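Trehalose synthase regulatory protein (Candida albicans, PDB 5HUS) is probably a regulatory component of trehalose synthesis, whose C-terminal domain belongs to the HAD-clan trehalose-phosphatase family. Local coordinates at residues 15-20 with 243-248; 19-24 with 66-71. All blocks are in the same frame, centred on the assembly; numbering follows the deposited sequence.

Contact 1 (15-20 with 243-248)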
ATOM      1  N   CYS A  15       3.145   1.084 -21.683  1.00 28.18           N
ATOM      2  CA  CYS A  15       3.455  -0.309 -22.013  1.00 28.90           C
ATOM      3  C   CYS A  15       4.495  -0.450 -23.116  1.00 32.74           C
ATOM      4  O   CYS A  15       5.048  -1.531 -23.321  1.00 37.20           O
ATOM      5  CB  CYS A  15       2.191  -1.052 -22.456  1.00 37.56           C
ATOM      6  SG  CYS A  15       0.975  -1.373 -21.189  1.00 38.87           S
ATOM      7  N   SER A  16       4.741   0.633 -23.845  1.00 28.05           N
ATOM      8  CA  SER A  16       5.579   0.564 -25.038  1.00 40.38           C
ATOM      9  C   SER A  16       7.056   0.484 -24.672  1.00 34.55           C
ATOM     10  O   SER A  16       7.831   1.403 -24.942  1.00 38.19           O
ATOM     11  CB  SER A  16       5.318   1.768 -25.945  1.00 32.44           C
ATOM     12  OG  SER A  16       5.911   1.576 -27.217  1.00 40.36           O
ATOM     13  N   VAL A  17       7.436  -0.624 -24.042  1.00 34.41           N
ATOM     14  CA  VAL A  17       8.810  -0.830 -23.612  1.00 32.30           C
ATOM     15  C   VAL A  17       9.271  -2.245 -23.920  1.00 36.09           C
ATOM     16  O   VAL A  17       8.463  -3.137 -24.182  1.00 37.17           O
ATOM     17  CB  VAL A  17       8.988  -0.582 -22.090  1.00 32.41           C
ATOM     18  CG1 VAL A  17       8.753   0.878 -21.746  1.00 37.26           C
ATOM     19  CG2 VAL A  17       8.060  -1.489 -21.288  1.00 35.81           C
ATOM     20  N   ASN A  18      10.581  -2.440 -23.874  1.00 39.80           N
ATOM     21  CA  ASN A  18      11.160  -3.761 -24.024  1.00 41.01           C
ATOM     22  C   ASN A  18      11.636  -4.277 -22.669  1.00 46.22           C
ATOM     23  O   ASN A  18      12.717  -3.912 -22.201  1.00 45.98           O
ATOM     24  CB  ASN A  18      12.314  -3.727 -25.025  1.00 55.39           C
ATOM     25  CG  ASN A  18      12.773  -5.111 -25.427  1.00 61.11           C
ATOM     26  OD1 ASN A  18      12.108  -6.107 -25.141  1.00 65.84           O
ATOM     27  ND2 ASN A  18      13.914  -5.181 -26.106  1.00 67.48           N
ATOM     28  N   GLY A  19      10.819  -5.118 -22.039  1.00 39.89           N
ATOM     29  CA  GLY A  19      11.135  -5.644 -20.723  1.00 32.60           C
ATOM     30  C   GLY A  19       9.894  -5.850 -19.873  1.00 31.88           C
ATOM     31  O   GLY A  19       8.768  -5.719 -20.361  1.00 39.90           O
ATOM     32  N   LYS A  20      10.100  -6.169 -18.599  1.00 31.58           N
ATOM     33  CA  LYS A  20       8.994  -6.466 -17.689  1.00 28.06           C
ATOM     34  C   LYS A  20       8.230  -5.212 -17.262  1.00 28.92           C
ATOM     35  O   LYS A  20       8.787  -4.114 -17.202  1.00 23.89           O
ATOM     36  CB  LYS A  20       9.510  -7.195 -16.445  1.00 26.82           C
ATOM     37  CG  LYS A  20      10.118  -8.563 -16.708  1.00 32.76           C
ATOM     38  CD  LYS A  20      10.848  -9.055 -15.460  1.00 46.01           C
ATOM     39  CE  LYS A  20      11.399 -10.463 -15.618  1.00 46.55           C
ATOM     40  NZ  LYS A  20      12.117 -10.895 -14.379  1.00 36.17           N
ATOM     41  N   VAL A 243      13.020  -4.870 -15.385  1.00 26.33           N
ATOM     42  CA  VAL A 243      11.767  -4.120 -15.368  1.00 25.39           C
ATOM     43  C   VAL A 243      11.955  -2.783 -16.078  1.00 25.07           C
ATOM     44  O   VAL A 243      12.784  -1.968 -15.674  1.00 25.74           O
ATOM     45  CB  VAL A 243      11.251  -3.891 -13.925  1.00 24.20           C
ATOM     46  CG1 VAL A 243      10.074  -2.917 -13.924  1.00 22.17           C
ATOM     47  CG2 VAL A 243      10.850  -5.217 -13.292  1.00 26.58           C
ATOM     48  N   ALA A 244      11.184  -2.571 -17.141  1.00 22.88           N
ATOM     49  CA  ALA A 244      11.303  -1.371 -17.960  1.00 28.02           C
ATOM     50  C   ALA A 244      10.146  -0.397 -17.757  1.00 23.06           C
ATOM     51  O   ALA A 244      10.152   0.706 -18.303  1.00 23.85           O
ATOM     52  CB  ALA A 244      11.405  -1.757 -19.435  1.00 31.20           C
ATOM     53  N   ALA A 245       9.146  -0.804 -16.977  1.00 27.44           N
ATOM     54  CA  ALA A 245       8.002   0.056 -16.701  1.00 19.98           C
ATOM     55  C   ALA A 245       7.398  -0.261 -15.344  1.00 21.86           C
ATOM     56  O   ALA A 245       7.193  -1.428 -15.020  1.00 22.50           O
ATOM     57  CB  ALA A 245       6.946  -0.091 -17.789  1.00 21.31           C
ATOM     58  N   VAL A 246       7.121   0.782 -14.564  1.00 20.15           N
ATOM     59  CA  VAL A 246       6.474   0.637 -13.254  1.00 17.74           C
ATOM     60  C   VAL A 246       5.264   1.562 -13.165  1.00 23.42           C
ATOM     61  O   VAL A 246       5.327   2.725 -13.576  1.00 22.88           O
ATOM     62  CB  VAL A 246       7.438   0.949 -12.092  1.00 22.28           C
ATOM     63  CG1 VAL A 246       6.747   0.726 -10.747  1.00 20.81           C
ATOM     64  CG2 VAL A 246       8.690   0.094 -12.186  1.00 28.29           C
ATOM     65  N   LEU A 247       4.161   1.044 -12.637  1.00 20.37           N
ATOM     66  CA  LEU A 247       2.953   1.836 -12.470  1.00 17.57           C
ATOM     67  C   LEU A 247       2.422   1.666 -11.052  1.00 18.65           C
ATOM     68  O   LEU A 247       2.412   0.560 -10.519  1.00 20.49           O
ATOM     69  CB  LEU A 247       1.888   1.423 -13.495  1.00 18.23           C
ATOM     70  CG  LEU A 247       0.566   2.201 -13.570  1.00 20.06           C
ATOM     71  CD1 LEU A 247       0.013   2.129 -14.988  1.00 20.26           C
ATOM     72  CD2 LEU A 247      -0.488   1.689 -12.589  1.00 25.43           C
ATOM     73  N   TYR A 248       1.990   2.763 -10.445  1.00 21.09           N
ATOM     74  CA  TYR A 248       1.336   2.698  -9.140  1.00 17.57           C
ATOM     75  C   TYR A 248       0.016   3.427  -9.214  1.00 16.88           C
ATOM     76  O   TYR A 248      -0.044   4.543  -9.730  1.00 19.94           O
ATOM     77  CB  TYR A 248       2.221   3.308  -8.044  1.00 15.97           C
ATOM     78  CG  TYR A 248       1.558   3.378  -6.685  1.00 17.51           C
ATOM     79  CD1 TYR A 248       0.779   4.473  -6.318  1.00 20.05           C
ATOM     80  CD2 TYR A 248       1.688   2.334  -5.774  1.00 18.93           C
ATOM     81  CE1 TYR A 248       0.153   4.530  -5.082  1.00 19.61           C
ATOM     82  CE2 TYR A 248       1.068   2.383  -4.537  1.00 20.73           C
ATOM     83  CZ  TYR A 248       0.307   3.484  -4.199  1.00 19.71           C
ATOM     84  OH  TYR A 248      -0.302   3.558  -2.967  1.00 23.73           O
TER
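V17 lays one branch of its side chain over the neighbouring methyl groups of A244 and A245: CG2 lies 3.8 Å from A244 CB and 3.9 Å from A245 CB. The other branch, anti to the carbonyl carbon (chi1 -66°), brings CG1 to 3.7 Å from the carbonyl oxygen A244 O. A244 CB is also met by the backbone, with N18 O 3.7 Å away. G19 then carries the loop past A244, its positive phi of 146° being one that a residue without CB adopts readily.

Polar contact is concentrated on a single atom. K20 O accepts A244 N at 2.9 Å, the donor lying in the carbonyl plane, and a second, weak bond comes from A245 N at 3.3 Å. Two consecutive amides thus face one carbonyl at the parallel K20–V243 pair. The psi of A244, -6°, departs from the extended values of its neighbours, which is consistent with both amides turning to K20 O. On the sheet face carrying the K20 and V243 side chains, K20 CB meets V243 CG2 at 4.0 Å, while the extended lysine chain leads away to H212 O, which accepts from its NZ, and V243 packs on helix 200-213.

The junction thus rests on one good and one weak hydrogen bond to K20 O, with V17 packing the loop after helix 8-15 onto the first residues of a central strand.

Contact 2 (19-24 with 66-71)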
ATOM      1  N   GLY A  19      10.819  -5.118 -22.039  1.00 39.89           N
ATOM      2  CA  GLY A  19      11.135  -5.644 -20.723  1.00 32.60           C
ATOM      3  C   GLY A  19       9.894  -5.850 -19.873  1.00 31.88           C
ATOM      4  O   GLY A  19       8.768  -5.719 -20.361  1.00 39.90           O
ATOM      5  N   LYS A  20      10.100  -6.169 -18.599  1.00 31.58           N
ATOM      6  CA  LYS A  20       8.994  -6.466 -17.689  1.00 28.06           C
ATOM      7  C   LYS A  20       8.230  -5.212 -17.262  1.00 28.92           C
ATOM      8  O   LYS A  20       8.787  -4.114 -17.202  1.00 23.89           O
ATOM      9  CB  LYS A  20       9.510  -7.195 -16.445  1.00 26.82           C
ATOM     10  CG  LYS A  20      10.118  -8.563 -16.708  1.00 32.76           C
ATOM     11  CD  LYS A  20      10.848  -9.055 -15.460  1.00 46.01           C
ATOM     12  CE  LYS A  20      11.399 -10.463 -15.618  1.00 46.55           C
ATOM     13  NZ  LYS A  20      12.117 -10.895 -14.379  1.00 36.17           N
ATOM     14  N   ARG A  21       6.950  -5.396 -16.952  1.00 28.75           N
ATOM     15  CA  ARG A  21       6.099  -4.313 -16.470  1.00 22.34           C
ATOM     16  C   ARG A  21       5.580  -4.657 -15.081  1.00 25.64           C
ATOM     17  O   ARG A  21       5.015  -5.730 -14.881  1.00 26.24           O
ATOM     18  CB  ARG A  21       4.923  -4.075 -17.419  1.00 21.38           C
ATOM     19  CG  ARG A  21       5.310  -4.008 -18.896  1.00 29.33           C
ATOM     20  CD  ARG A  21       4.069  -4.171 -19.758  1.00 42.45           C
ATOM     21  NE  ARG A  21       4.374  -4.411 -21.166  1.00 59.31           N
ATOM     22  CZ  ARG A  21       3.473  -4.818 -22.055  1.00 54.54           C
ATOM     23  NH1 ARG A  21       2.221  -5.035 -21.675  1.00 58.26           N
ATOM     24  NH2 ARG A  21       3.823  -5.015 -23.320  1.00 72.35           N
ATOM     25  N   LEU A  22       5.779  -3.745 -14.132  1.00 20.85           N
ATOM     26  CA  LEU A  22       5.357  -3.947 -12.747  1.00 23.23           C
ATOM     27  C   LEU A  22       4.232  -2.986 -12.416  1.00 17.49           C
ATOM     28  O   LEU A  22       4.368  -1.773 -12.589  1.00 19.04           O
ATOM     29  CB  LEU A  22       6.528  -3.742 -11.778  1.00 20.53           C
ATOM     30  CG  LEU A  22       6.168  -3.802 -10.288  1.00 20.51           C
ATOM     31  CD1 LEU A  22       5.622  -5.172  -9.918  1.00 21.17           C
ATOM     32  CD2 LEU A  22       7.389  -3.454  -9.456  1.00 20.31           C
ATOM     33  N   ILE A  23       3.109  -3.539 -11.966  1.00 17.27           N
ATOM     34  CA  ILE A  23       1.933  -2.742 -11.660  1.00 16.21           C
ATOM     35  C   ILE A  23       1.535  -2.970 -10.218  1.00 23.13           C
ATOM     36  O   ILE A  23       1.339  -4.107  -9.799  1.00 20.06           O
ATOM     37  CB  ILE A  23       0.756  -3.090 -12.594  1.00 20.46           C
ATOM     38  CG1 ILE A  23       1.128  -2.741 -14.044  1.00 20.16           C
ATOM     39  CG2 ILE A  23      -0.501  -2.360 -12.162  1.00 23.87           C
ATOM     40  CD1 ILE A  23       0.123  -3.193 -15.086  1.00 23.23           C
ATOM     41  N   ILE A  24       1.456  -1.887  -9.455  1.00 20.49           N
ATOM     42  CA  ILE A  24       1.105  -1.973  -8.043  1.00 16.63           C
ATOM     43  C   ILE A  24      -0.176  -1.193  -7.810  1.00 18.28           C
ATOM     44  O   ILE A  24      -0.240   0.010  -8.073  1.00 18.62           O
ATOM     45  CB  ILE A  24       2.249  -1.437  -7.147  1.00 17.69           C
ATOM     46  CG1 ILE A  24       3.481  -2.332  -7.315  1.00 22.16           C
ATOM     47  CG2 ILE A  24       1.809  -1.377  -5.684  1.00 17.31           C
ATOM     48  CD1 ILE A  24       4.741  -1.766  -6.737  1.00 40.04           C
ATOM     49  N   SER A  66      -0.786 -11.828 -19.338  1.00 41.55           N
ATOM     50  CA  SER A  66       0.405 -11.422 -20.082  1.00 46.36           C
ATOM     51  C   SER A  66       1.676 -11.877 -19.363  1.00 53.51           C
ATOM     52  O   SER A  66       1.784 -11.767 -18.142  1.00 43.15           O
ATOM     53  CB  SER A  66       0.416  -9.907 -20.289  1.00 53.17           C
ATOM     54  OG  SER A  66       0.035  -9.229 -19.105  1.00 56.94           O
ATOM     55  N   GLN A  67       2.642 -12.382 -20.124  1.00 50.36           N
ATOM     56  CA  GLN A  67       3.812 -13.036 -19.541  1.00 55.33           C
ATOM     57  C   GLN A  67       4.852 -12.073 -18.967  1.00 40.75           C
ATOM     58  O   GLN A  67       5.629 -12.444 -18.089  1.00 53.28           O
ATOM     59  CB  GLN A  67       4.487 -13.931 -20.583  1.00 56.68           C
ATOM     60  CG  GLN A  67       3.566 -14.960 -21.211  1.00 53.27           C
ATOM     61  CD  GLN A  67       4.328 -16.074 -21.901  1.00 74.18           C
ATOM     62  OE1 GLN A  67       5.262 -16.644 -21.336  1.00 75.73           O
ATOM     63  NE2 GLN A  67       3.938 -16.385 -23.132  1.00 69.13           N
ATOM     64  N   ASP A  68       4.874 -10.842 -19.464  1.00 36.17           N
ATOM     65  CA  ASP A  68       5.901  -9.893 -19.048  1.00 45.04           C
ATOM     66  C   ASP A  68       5.385  -8.906 -18.008  1.00 35.31           C
ATOM     67  O   ASP A  68       6.036  -7.908 -17.716  1.00 31.12           O
ATOM     68  CB  ASP A  68       6.433  -9.133 -20.262  1.00 51.97           C
ATOM     69  CG  ASP A  68       5.323  -8.660 -21.178  1.00 60.25           C
ATOM     70  OD1 ASP A  68       4.152  -8.656 -20.738  1.00 48.78           O
ATOM     71  OD2 ASP A  68       5.619  -8.292 -22.336  1.00 61.64           O
ATOM     72  N   THR A  69       4.215  -9.194 -17.447  1.00 34.42           N
ATOM     73  CA  THR A  69       3.550  -8.247 -16.565  1.00 24.33           C
ATOM     74  C   THR A  69       3.303  -8.860 -15.190  1.00 23.11           C
ATOM     75  O   THR A  69       2.893 -10.013 -15.077  1.00 25.36           O
ATOM     76  CB  THR A  69       2.217  -7.774 -17.177  1.00 35.17           C
ATOM     77  OG1 THR A  69       2.460  -7.232 -18.483  1.00 35.78           O
ATOM     78  CG2 THR A  69       1.565  -6.715 -16.304  1.00 29.72           C
ATOM     79  N   PHE A  70       3.573  -8.083 -14.150  1.00 22.26           N
ATOM     80  CA  PHE A  70       3.387  -8.540 -12.777  1.00 21.27           C
ATOM     81  C   PHE A  70       2.512  -7.546 -12.034  1.00 20.90           C
ATOM     82  O   PHE A  70       2.866  -6.371 -11.909  1.00 23.01           O
ATOM     83  CB  PHE A  70       4.735  -8.700 -12.076  1.00 23.58           C
ATOM     84  CG  PHE A  70       5.715  -9.533 -12.848  1.00 28.48           C
ATOM     85  CD1 PHE A  70       6.742  -8.933 -13.562  1.00 36.88           C
ATOM     86  CD2 PHE A  70       5.595 -10.912 -12.881  1.00 29.44           C
ATOM     87  CE1 PHE A  70       7.640  -9.700 -14.283  1.00 41.62           C
ATOM     88  CE2 PHE A  70       6.490 -11.682 -13.599  1.00 36.11           C
ATOM     89  CZ  PHE A  70       7.511 -11.076 -14.302  1.00 40.35           C
ATOM     90  N   VAL A  71       1.361  -8.017 -11.558  1.00 21.15           N
ATOM     91  CA  VAL A  71       0.410  -7.163 -10.856  1.00 17.27           C
ATOM     92  C   VAL A  71       0.389  -7.489  -9.370  1.00 18.12           C
ATOM     93  O   VAL A  71       0.225  -8.651  -8.998  1.00 19.24           O
ATOM     94  CB  VAL A  71      -1.015  -7.321 -11.423  1.00 21.91           C
ATOM     95  CG1 VAL A  71      -1.983  -6.403 -10.701  1.00 20.51           C
ATOM     96  CG2 VAL A  71      -1.014  -7.030 -12.922  1.00 20.92           C
TER
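R21 N donates to D68 O at 2.8 Å, R21 O accepts F70 N at 2.9 Å, and I23 N donates to F70 O at 2.8 Å. In each bond the donor lies nearly along the C=O axis. The strands run parallel, their N-to-C directions 13° apart, and pair R21 with T69, L22 with F70 and I23 with V71.

Outward from this backbone core, R21 and D68 form a long salt bridge, 3.9 Å from R21 NH2 to D68 OD2, that is probably no more than electrostatic. The carboxylate oxygen sits over one face of the guanidinium, with OD2 3.7 Å above the R21 plane, so no guanidinium hydrogen is aimed at it; the two planar groups are turned 38° apart. The arginine side chain, extended from CG to NE, passes T69 on its way, CD coming within 3.7 Å of T69 OG1. Farther along the same face, I23 CD1 touches T69 CG2 at 4.0 Å, and I23 and T69 both pack on L63 of helix 61-65.

On the opposite face, which bears L22 and F70, contact is mainly between carbon atoms. K20 contributes its methylenes at the rim of the phenylalanine ring, CD lying 3.5 Å from F70 CE1, while the F70 ring stacks with that of H212. L22 CD1 adds contact with F70 CB.

Directional backbone bonds therefore set the register, whereas R21 and D68 probably add a weaker attraction where the strands begin.

Overall arrangement
Contacts 1 and 2 lie 7 Å apart between centres and share G19 and K20, so they describe the two flanks of one strand. Strand 20-26 sits between 243-250, reached in contact 1, and 69-74, reached in contact 2, within the parallel part of the mixed sheet. Along the chain the order is 20-26, 69-74 and, much later, 243-250. The neighbouring backbones also join beyond the described pairs, L247 N probably bonding to L22 O and I24 N to L247 O. Placing the central strand between an early and a late partner is consistent with the Rossmann-like core of HAD-clan proteins, and it draws distant parts of the sequence into one sheet.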